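Local atomic coordinates of EreC (Klebsiella pneumoniae, PDB entry 6XCQ), a protein that probably hydrolyses the ester bond that closes the ring of macrolide antibiotics such as erythromycin, and thereby gives its host resistance to them. Residues 189-197 with 207-218; 156-164 with 254-265. The protein carries 1 engineered substitution. One frame throughout, in Å; residues are numbered along the deposited sequence.

Contact 1: residues 189-197 with 207-218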
loop_
_atom_site.group_PDB
_atom_site.type_symbol
_atom_site.label_atom_id
_atom_site.label_comp_id
_atom_site.label_asym_id
_atom_site.label_seq_id
_atom_site.Cartn_x
_atom_site.Cartn_y
_atom_site.Cartn_z
ATOM N N THR A 189 23.496 -11.691 3.243
ATOM C CA THR A 189 22.451 -12.562 3.762
ATOM C C THR A 189 22.721 -12.943 5.209
ATOM O O THR A 189 21.822 -12.885 6.058
ATOM C CB THR A 189 22.354 -13.808 2.893
ATOM O OG1 THR A 189 22.276 -13.409 1.515
ATOM C CG2 THR A 189 21.135 -14.624 3.275
ATOM N N HIS A 190 23.956 -13.353 5.504
ATOM C CA HIS A 190 24.304 -13.706 6.873
ATOM C C HIS A 190 24.238 -12.491 7.782
ATOM O O HIS A 190 23.692 -12.569 8.888
ATOM C CB HIS A 190 25.695 -14.336 6.918
ATOM C CG HIS A 190 25.733 -15.737 6.397
ATOM N ND1 HIS A 190 26.304 -16.068 5.186
ATOM C CD2 HIS A 190 25.249 -16.892 6.912
ATOM C CE1 HIS A 190 26.182 -17.368 4.984
ATOM N NE2 HIS A 190 25.546 -17.891 6.016
ATOM N N LEU A 191 24.774 -11.354 7.323
ATOM C CA LEU A 191 24.771 -10.149 8.141
ATOM C C LEU A 191 23.365 -9.762 8.579
ATOM O O LEU A 191 23.193 -9.177 9.655
ATOM C CB LEU A 191 25.411 -8.995 7.378
ATOM C CG LEU A 191 26.811 -8.566 7.790
ATOM C CD1 LEU A 191 27.397 -7.679 6.713
ATOM C CD2 LEU A 191 26.733 -7.825 9.112
ATOM N N LEU A 192 22.351 -10.092 7.780
ATOM C CA LEU A 192 20.987 -9.637 8.033
ATOM C C LEU A 192 20.041 -10.771 8.414
ATOM O O LEU A 192 18.819 -10.600 8.340
ATOM C CB LEU A 192 20.445 -8.904 6.809
ATOM C CG LEU A 192 21.252 -7.705 6.336
ATOM C CD1 LEU A 192 20.880 -7.415 4.893
ATOM C CD2 LEU A 192 20.967 -6.513 7.212
ATOM N N ALA A 193 20.576 -11.924 8.819
ATOM C CA ALA A 193 19.715 -13.076 9.070
ATOM C C ALA A 193 18.821 -12.866 10.285
ATOM O O ALA A 193 17.715 -13.415 10.339
ATOM C CB ALA A 193 20.559 -14.337 9.238
ATOM N N SER A 194 19.264 -12.061 11.253
ATOM C CA SER A 194 18.477 -11.819 12.455
ATOM C C SER A 194 17.282 -10.909 12.218
ATOM O O SER A 194 16.482 -10.721 13.138
ATOM C CB SER A 194 19.354 -11.207 13.544
ATOM O OG SER A 194 19.541 -9.829 13.307
ATOM N N ILE A 195 17.147 -10.318 11.033
ATOM C CA ILE A 195 15.986 -9.484 10.716
ATOM C C ILE A 195 14.913 -10.435 10.195
ATOM O O ILE A 195 14.820 -10.701 8.998
ATOM C CB ILE A 195 16.327 -8.383 9.712
ATOM C CG1 ILE A 195 17.662 -7.717 10.052
ATOM C CG2 ILE A 195 15.205 -7.352 9.648
ATOM C CD1 ILE A 195 17.699 -7.083 11.404
ATOM N N ASP A 196 14.090 -10.969 11.111
ATOM C CA ASP A 196 13.115 -11.990 10.729
ATOM C C ASP A 196 11.728 -11.736 11.318
ATOM O O ASP A 196 10.963 -12.681 11.533
ATOM C CB ASP A 196 13.603 -13.388 11.131
ATOM C CG ASP A 196 13.792 -13.541 12.631
ATOM O OD1 ASP A 196 13.424 -12.621 13.393
ATOM O OD2 ASP A 196 14.329 -14.587 13.053
ATOM N N GLY A 197 11.386 -10.482 11.590
ATOM C CA GLY A 197 10.077 -10.174 12.133
ATOM C C GLY A 197 8.952 -10.440 11.141
ATOM O O GLY A 197 9.158 -10.697 9.954
ATOM N N TRP A 207 16.653 -5.090 14.220
ATOM C CA TRP A 207 17.656 -4.214 13.622
ATOM C C TRP A 207 18.431 -3.454 14.695
ATOM O O TRP A 207 19.664 -3.375 14.655
ATOM C CB TRP A 207 16.969 -3.247 12.653
ATOM C CG TRP A 207 17.858 -2.152 12.078
ATOM C CD1 TRP A 207 17.919 -0.859 12.479
ATOM C CD2 TRP A 207 18.787 -2.280 10.988
ATOM N NE1 TRP A 207 18.834 -0.161 11.716
ATOM C CE2 TRP A 207 19.381 -1.016 10.795
ATOM C CE3 TRP A 207 19.174 -3.343 10.164
ATOM C CZ2 TRP A 207 20.343 -0.781 9.802
ATOM C CZ3 TRP A 207 20.138 -3.114 9.181
ATOM C CH2 TRP A 207 20.711 -1.840 9.010
ATOM N N GLY A 208 17.716 -2.888 15.668
ATOM C CA GLY A 208 18.348 -2.158 16.753
ATOM C C GLY A 208 19.221 -3.009 17.650
ATOM O O GLY A 208 20.046 -2.461 18.391
ATOM N N GLU A 209 19.071 -4.335 17.595
ATOM C CA GLU A 209 19.947 -5.211 18.361
ATOM C C GLU A 209 21.293 -5.449 17.678
ATOM O O GLU A 209 22.229 -5.932 18.328
ATOM C CB GLU A 209 19.238 -6.540 18.624
ATOM C CG GLU A 209 18.219 -6.445 19.754
ATOM C CD GLU A 209 17.197 -7.564 19.732
ATOM O OE1 GLU A 209 16.147 -7.414 20.395
ATOM O OE2 GLU A 209 17.436 -8.589 19.051
ATOM N N MET A 210 21.416 -5.123 16.391
ATOM C CA MET A 210 22.705 -5.234 15.720
ATOM C C MET A 210 23.627 -4.101 16.159
ATOM O O MET A 210 23.185 -2.996 16.481
ATOM C CB MET A 210 22.533 -5.198 14.196
ATOM C CG MET A 210 21.739 -6.355 13.609
ATOM S SD MET A 210 21.534 -6.244 11.809
ATOM C CE MET A 210 23.242 -6.054 11.319
ATOM N N GLU A 211 24.922 -4.385 16.168
ATOM C CA GLU A 211 25.904 -3.332 16.378
ATOM C C GLU A 211 25.841 -2.329 15.233
ATOM O O GLU A 211 25.542 -2.679 14.090
ATOM C CB GLU A 211 27.312 -3.932 16.476
ATOM C CG GLU A 211 27.567 -4.692 17.770
ATOM C CD GLU A 211 27.564 -3.772 18.985
ATOM O OE1 GLU A 211 26.672 -3.919 19.851
ATOM O OE2 GLU A 211 28.456 -2.898 19.073
ATOM N N THR A 212 26.145 -1.070 15.545
ATOM C CA THR A 212 26.107 -0.030 14.523
ATOM C C THR A 212 27.033 -0.363 13.357
ATOM O O THR A 212 26.681 -0.135 12.194
ATOM C CB THR A 212 26.480 1.318 15.137
ATOM O OG1 THR A 212 25.469 1.703 16.077
ATOM C CG2 THR A 212 26.572 2.383 14.068
ATOM N N ALA A 213 28.210 -0.925 13.645
ATOM C CA ALA A 213 29.155 -1.222 12.572
ATOM C C ALA A 213 28.621 -2.296 11.633
ATOM O O ALA A 213 28.847 -2.223 10.421
ATOM C CB ALA A 213 30.508 -1.640 13.147
ATOM N N GLN A 214 27.918 -3.307 12.157
ATOM C CA GLN A 214 27.330 -4.287 11.246
ATOM C C GLN A 214 26.184 -3.690 10.440
ATOM O O GLN A 214 25.981 -4.081 9.284
ATOM C CB GLN A 214 26.832 -5.526 11.990
ATOM C CG GLN A 214 27.236 -5.632 13.430
ATOM C CD GLN A 214 26.735 -6.919 14.051
ATOM O OE1 GLN A 214 25.918 -6.907 14.975
ATOM N NE2 GLN A 214 27.218 -8.043 13.537
ATOM N N GLN A 215 25.413 -2.767 11.029
ATOM C CA GLN A 215 24.374 -2.082 10.260
ATOM C C GLN A 215 24.980 -1.312 9.094
ATOM O O GLN A 215 24.518 -1.416 7.952
ATOM C CB GLN A 215 23.586 -1.119 11.157
ATOM C CG GLN A 215 22.780 -1.777 12.290
ATOM C CD GLN A 215 22.171 -0.753 13.257
ATOM O OE1 GLN A 215 22.625 0.390 13.341
ATOM N NE2 GLN A 215 21.145 -1.168 13.996
ATOM N N GLU A 216 26.007 -0.512 9.379
ATOM C CA GLU A 216 26.623 0.306 8.349
ATOM C C GLU A 216 27.375 -0.543 7.337
ATOM O O GLU A 216 27.379 -0.217 6.145
ATOM C CB GLU A 216 27.527 1.344 9.000
ATOM C CG GLU A 216 26.689 2.466 9.572
ATOM C CD GLU A 216 27.445 3.389 10.495
ATOM O OE1 GLU A 216 28.602 3.080 10.845
ATOM O OE2 GLU A 216 26.862 4.430 10.874
ATOM N N LYS A 217 27.993 -1.641 7.784
ATOM C CA LYS A 217 28.588 -2.580 6.846
ATOM C C LYS A 217 27.541 -3.153 5.897
ATOM O O LYS A 217 27.818 -3.358 4.710
ATOM C CB LYS A 217 29.299 -3.701 7.599
ATOM C CG LYS A 217 29.892 -4.762 6.684
ATOM C CD LYS A 217 30.550 -5.873 7.481
ATOM C CE LYS A 217 31.827 -5.373 8.141
ATOM N NZ LYS A 217 32.856 -5.012 7.123
ATOM N N ALA A 218 26.328 -3.428 6.396
ATOM C CA ALA A 218 25.304 -3.970 5.506
ATOM C C ALA A 218 24.785 -2.898 4.557
ATOM O O ALA A 218 24.595 -3.152 3.362
ATOM C CB ALA A 218 24.156 -4.574 6.318
#
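Ile195 and Leu192 press their methyl ends against Trp207 where the chain leaving helix 182-191 folds over the end of helix 200-208, the link through Met210 and the first turns of helix 212-231. A type I turn from Leu192 to Ile195 carries the chain past the indole. CD1 of Ile195 lies 3.6 Å from the backbone N of Trp207 and also touches SD of Met210, at 3.9 Å. CD2 of Leu192 comes to the ring's edge, near its plane, at 4.0 Å from CZ3 of Trp207, and also packs on CB of Ala218. Leu259 and Leu262 of helix 244-267 continue this buried side beyond Leu192 and Ile195. CG of Met210 stands anti to the carbonyl carbon (chi1 -64°), and a bend at chi3 (53°) brings CE to 3.5 Å from Leu191 O. Leu191 itself is closely packed and divides its methyls, CD2 meeting CB of Gln214 at 3.7 Å and CD1 lying across the methylenes of Lys217. Gln215 NE2 lies above one face of the indole, toward its rim, and donates to Trp207 O (2.7 Å). Met210 N reaches the same oxygen from the opposite face of its carbonyl plane, so two bonds grip it.

Toward solvent the contact thins: exposed Lys217 leads its chain away, and Gln214 and Ser194 stand at the margin. The segments meet through mostly apolar contacts, some against backbone atoms, without direct hydrogen bonds, which suggests that shape and burial, rather than directional polar pairing, set how this turn sits on the helical pair.

Contact 2: residues 156-164 with 254-265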
loop_
_atom_site.group_PDB
_atom_site.type_symbol
_atom_site.label_atom_id
_atom_site.label_comp_id
_atom_site.label_asym_id
_atom_site.label_seq_id
_atom_site.Cartn_x
_atom_site.Cartn_y
_atom_site.Cartn_z
ATOM N N ASP A 156 5.333 -2.235 -2.570
ATOM C CA ASP A 156 5.933 -1.841 -1.305
ATOM C C ASP A 156 7.241 -2.583 -1.082
ATOM O O ASP A 156 7.602 -3.493 -1.825
ATOM C CB ASP A 156 4.977 -2.155 -0.150
ATOM C CG ASP A 156 5.165 -1.247 1.060
ATOM O OD1 ASP A 156 6.165 -0.495 1.140
ATOM O OD2 ASP A 156 4.282 -1.302 1.943
ATOM N N LEU A 157 7.928 -2.199 -0.012
ATOM C CA LEU A 157 8.894 -3.080 0.640
ATOM C C LEU A 157 8.168 -4.318 1.149
ATOM O O LEU A 157 6.932 -4.302 1.241
ATOM C CB LEU A 157 9.564 -2.348 1.799
ATOM C CG LEU A 157 10.125 -0.986 1.412
ATOM C CD1 LEU A 157 10.518 -0.213 2.651
ATOM C CD2 LEU A 157 11.324 -1.180 0.480
ATOM N N PRO A 158 8.870 -5.401 1.501
ATOM C CA PRO A 158 8.203 -6.454 2.275
ATOM C C PRO A 158 7.534 -5.829 3.490
ATOM O O PRO A 158 8.186 -5.114 4.264
ATOM C CB PRO A 158 9.356 -7.404 2.654
ATOM C CG PRO A 158 10.579 -6.591 2.510
ATOM C CD PRO A 158 10.304 -5.695 1.331
ATOM N N ASN A 159 6.223 -6.031 3.645
ATOM C CA ASN A 159 5.563 -5.338 4.752
ATOM C C ASN A 159 5.985 -5.893 6.109
ATOM O O ASN A 159 5.535 -5.392 7.149
ATOM C CB ASN A 159 4.039 -5.356 4.575
ATOM C CG ASN A 159 3.459 -6.749 4.458
ATOM O OD1 ASN A 159 3.950 -7.700 5.054
ATOM N ND2 ASN A 159 2.369 -6.864 3.702
ATOM N N THR A 160 6.859 -6.898 6.108
ATOM C CA THR A 160 7.564 -7.376 7.290
ATOM C C THR A 160 8.862 -6.633 7.545
ATOM O O THR A 160 9.432 -6.788 8.633
ATOM C CB THR A 160 7.908 -8.861 7.133
ATOM O OG1 THR A 160 8.658 -9.023 5.925
ATOM C CG2 THR A 160 6.649 -9.721 7.064
ATOM N N LEU A 161 9.350 -5.857 6.558
ATOM C CA LEU A 161 10.721 -5.320 6.539
ATOM C C LEU A 161 11.758 -6.423 6.775
ATOM O O LEU A 161 12.854 -6.180 7.273
ATOM C CB LEU A 161 10.908 -4.163 7.535
ATOM C CG LEU A 161 9.952 -2.971 7.344
ATOM C CD1 LEU A 161 10.254 -1.808 8.319
ATOM C CD2 LEU A 161 9.976 -2.477 5.900
ATOM N N ASN A 162 11.439 -7.651 6.375
ATOM C CA ASN A 162 12.411 -8.730 6.452
ATOM C C ASN A 162 13.041 -8.895 5.074
ATOM O O ASN A 162 12.336 -9.278 4.129
ATOM C CB ASN A 162 11.734 -10.027 6.890
ATOM C CG ASN A 162 12.685 -11.218 6.908
ATOM O OD1 ASN A 162 13.854 -11.128 6.502
ATOM N ND2 ASN A 162 12.179 -12.351 7.384
ATOM N N PRO A 163 14.338 -8.622 4.907
ATOM C CA PRO A 163 14.963 -8.695 3.572
ATOM C C PRO A 163 15.309 -10.094 3.092
ATOM O O PRO A 163 15.905 -10.223 2.012
ATOM C CB PRO A 163 16.244 -7.870 3.755
ATOM C CG PRO A 163 16.621 -8.111 5.184
ATOM C CD PRO A 163 15.288 -8.178 5.942
ATOM N N ARG A 164 14.951 -11.139 3.842
ATOM C CA ARG A 164 15.383 -12.490 3.500
ATOM C C ARG A 164 14.964 -12.887 2.087
ATOM O O ARG A 164 15.796 -13.342 1.298
ATOM C CB ARG A 164 14.836 -13.497 4.509
ATOM C CG ARG A 164 15.398 -14.902 4.287
ATOM C CD ARG A 164 14.514 -15.982 4.892
ATOM N NE ARG A 164 13.206 -16.069 4.243
ATOM C CZ ARG A 164 12.055 -15.789 4.848
ATOM N NH1 ARG A 164 10.909 -15.896 4.188
ATOM N NH2 ARG A 164 12.053 -15.401 6.116
ATOM N N SER A 254 14.812 -2.819 -3.390
ATOM C CA SER A 254 13.965 -3.212 -2.274
ATOM C C SER A 254 14.777 -3.361 -0.990
ATOM O O SER A 254 14.375 -2.861 0.066
ATOM C CB SER A 254 13.237 -4.513 -2.609
ATOM O OG SER A 254 12.419 -4.897 -1.507
ATOM N N ILE A 255 15.929 -4.042 -1.059
ATOM C CA ILE A 255 16.755 -4.228 0.140
ATOM C C ILE A 255 17.292 -2.897 0.650
ATOM O O ILE A 255 17.275 -2.625 1.863
ATOM C CB ILE A 255 17.901 -5.216 -0.135
ATOM C CG1 ILE A 255 17.356 -6.616 -0.412
ATOM C CG2 ILE A 255 18.859 -5.245 1.033
ATOM C CD1 ILE A 255 18.280 -7.472 -1.387
ATOM N N GLU A 256 17.780 -2.044 -0.256
ATOM C CA GLU A 256 18.326 -0.752 0.155
ATOM C C GLU A 256 17.296 0.060 0.935
ATOM O O GLU A 256 17.602 0.627 1.988
ATOM C CB GLU A 256 18.796 0.031 -1.064
ATOM C CG GLU A 256 19.282 1.444 -0.772
ATOM C CD GLU A 256 19.410 2.274 -2.054
ATOM O OE1 GLU A 256 20.415 3.002 -2.225
ATOM O OE2 GLU A 256 18.489 2.199 -2.899
ATOM N N TYR A 257 16.071 0.139 0.423
ATOM C CA TYR A 257 15.048 0.918 1.118
ATOM C C TYR A 257 14.539 0.193 2.355
ATOM O O TYR A 257 14.057 0.841 3.298
ATOM C CB TYR A 257 13.907 1.251 0.159
ATOM C CG TYR A 257 14.163 2.491 -0.693
ATOM C CD1 TYR A 257 15.005 2.449 -1.808
ATOM C CD2 TYR A 257 13.567 3.703 -0.370
ATOM C CE1 TYR A 257 15.241 3.598 -2.587
ATOM C CE2 TYR A 257 13.782 4.837 -1.130
ATOM C CZ TYR A 257 14.618 4.789 -2.231
ATOM O OH TYR A 257 14.818 5.936 -2.945
ATOM N N THR A 258 14.643 -1.138 2.391
ATOM C CA THR A 258 14.256 -1.851 3.610
ATOM C C THR A 258 15.185 -1.509 4.768
ATOM O O THR A 258 14.729 -1.207 5.878
ATOM C CB THR A 258 14.232 -3.357 3.365
ATOM O OG1 THR A 258 13.182 -3.652 2.449
ATOM C CG2 THR A 258 13.950 -4.088 4.654
ATOM N N LEU A 259 16.498 -1.531 4.526
ATOM C CA LEU A 259 17.451 -1.183 5.579
ATOM C C LEU A 259 17.273 0.264 6.047
ATOM O O LEU A 259 17.321 0.550 7.253
ATOM C CB LEU A 259 18.887 -1.427 5.086
ATOM C CG LEU A 259 19.262 -2.864 4.678
ATOM C CD1 LEU A 259 20.791 -3.060 4.563
ATOM C CD2 LEU A 259 18.659 -3.898 5.643
ATOM N N GLU A 260 17.073 1.199 5.115
ATOM C CA GLU A 260 16.905 2.591 5.531
ATOM C C GLU A 260 15.605 2.766 6.316
ATOM O O GLU A 260 15.563 3.499 7.311
ATOM C CB GLU A 260 16.951 3.510 4.310
ATOM C CG GLU A 260 16.596 4.979 4.592
ATOM C CD GLU A 260 17.531 5.668 5.584
ATOM O OE1 GLU A 260 18.563 5.084 5.990
ATOM O OE2 GLU A 260 17.223 6.820 5.959
ATOM N N THR A 261 14.554 2.051 5.920
ATOM C CA THR A 261 13.286 2.139 6.640
ATOM C C THR A 261 13.399 1.511 8.029
ATOM O O THR A 261 12.818 2.025 8.993
ATOM C CB THR A 261 12.179 1.494 5.807
ATOM O OG1 THR A 261 11.971 2.292 4.644
ATOM C CG2 THR A 261 10.843 1.434 6.591
ATOM N N LEU A 262 14.184 0.432 8.164
ATOM C CA LEU A 262 14.460 -0.133 9.486
ATOM C C LEU A 262 15.184 0.872 10.379
ATOM O O LEU A 262 14.830 1.052 11.550
ATOM C CB LEU A 262 15.281 -1.409 9.346
ATOM C CG LEU A 262 14.550 -2.631 8.807
ATOM C CD1 LEU A 262 15.562 -3.707 8.391
ATOM C CD2 LEU A 262 13.564 -3.164 9.850
ATOM N N ARG A 263 16.207 1.533 9.838
ATOM C CA ARG A 263 16.908 2.575 10.583
ATOM C C ARG A 263 15.960 3.688 10.997
ATOM O O ARG A 263 16.011 4.163 12.138
ATOM C CB ARG A 263 18.054 3.141 9.744
ATOM C CG ARG A 263 18.900 4.200 10.462
ATOM C CD ARG A 263 19.726 5.054 9.477
ATOM N NE ARG A 263 18.877 5.947 8.678
ATOM C CZ ARG A 263 18.339 7.072 9.136
ATOM N NH1 ARG A 263 18.572 7.462 10.384
ATOM N NH2 ARG A 263 17.584 7.817 8.347
ATOM N N ILE A 264 15.088 4.118 10.086
ATOM C CA ILE A 264 14.151 5.188 10.413
ATOM C C ILE A 264 13.140 4.715 11.456
ATOM O O ILE A 264 12.882 5.410 12.441
ATOM C CB ILE A 264 13.454 5.696 9.140
ATOM C CG1 ILE A 264 14.463 6.409 8.233
ATOM C CG2 ILE A 264 12.320 6.651 9.503
ATOM C CD1 ILE A 264 13.963 6.542 6.802
ATOM N N MET A 265 12.536 3.537 11.239
ATOM C CA MET A 265 11.556 3.004 12.187
ATOM C C MET A 265 12.117 2.967 13.598
ATOM O O MET A 265 11.387 3.189 14.573
ATOM C CB MET A 265 11.110 1.596 11.769
ATOM C CG MET A 265 9.795 1.514 10.986
ATOM S SD MET A 265 9.709 2.620 9.552
ATOM C CE MET A 265 8.568 3.893 10.071
HETATM O O HOH W 1 9.746 -5.469 -2.245
#
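Leu157 enters the groove on helix 244-267 between Ser254, Tyr257, Thr258 and Thr261. Its CB lies 3.9 Å from OG1 of Thr258, and CG passes the same hydroxyl slightly farther off, the two side chains sliding past each other in opposite directions. With CG anti to the carbonyl carbon (chi1 -51°), the methyls part along the helix: CD2 settles 3.5 Å from the backbone O of Ser254, against CB of Tyr257, while CD1 meets OG1 of Thr261 tip to tip at 3.5 Å. Each threonine hydroxyl donates its proton to a carbonyl one turn back, Thr258 OG1 to Ser254 O and Thr261 OG1 to Tyr257 O, which is consistent with its lying against leucine carbon.

Segment 156-164 lies in the loop between edge strand 151-154 of the mixed sheet and helix 164-177; here it turns over at Pro158-Leu161, a type I beta turn, and Thr160 forms an ST turn before Asn162 OD1 caps the helix start by accepting from Arg164 N. Leu161 slides past Leu262, with Leu161 CB 3.7 Å from Leu262 CD2. It also crosses the Thr261 side chain at about a right angle, CD1 touching its CG2. The backbone O of Leu161, buried without a polar partner in the model, faces CG2 of Thr258 at 3.5 Å. Near Pro158, a water donates to Asp156 O and, at 2.8 Å, to Ser254 OG; that hydroxyl is also hydrogen-bonded to Asp166.

Contact 1 is nested in the loop that contact 2 closes: segment 156-164 comes first, then 189-197 and 207-218, and last 254-265. Their centres lie 12 Å apart on the same side of the chain's centre, with contact 1 farther out. All four segments belong to the region between edge strand 151-154 and strand 301-304, which is helical and carries no strand of the sheet. Helix 244-267, a member of contact 2, also backs contact 1: its Leu262 meets Trp207 and Ile195, and the methyl CG2 of Ile195 touches the backbone O of Leu161. Contact 2 thus joins helix 244-267 to the loop that leaves the sheet's edge strand 151-154, and contact 1 extends that packing toward the surface.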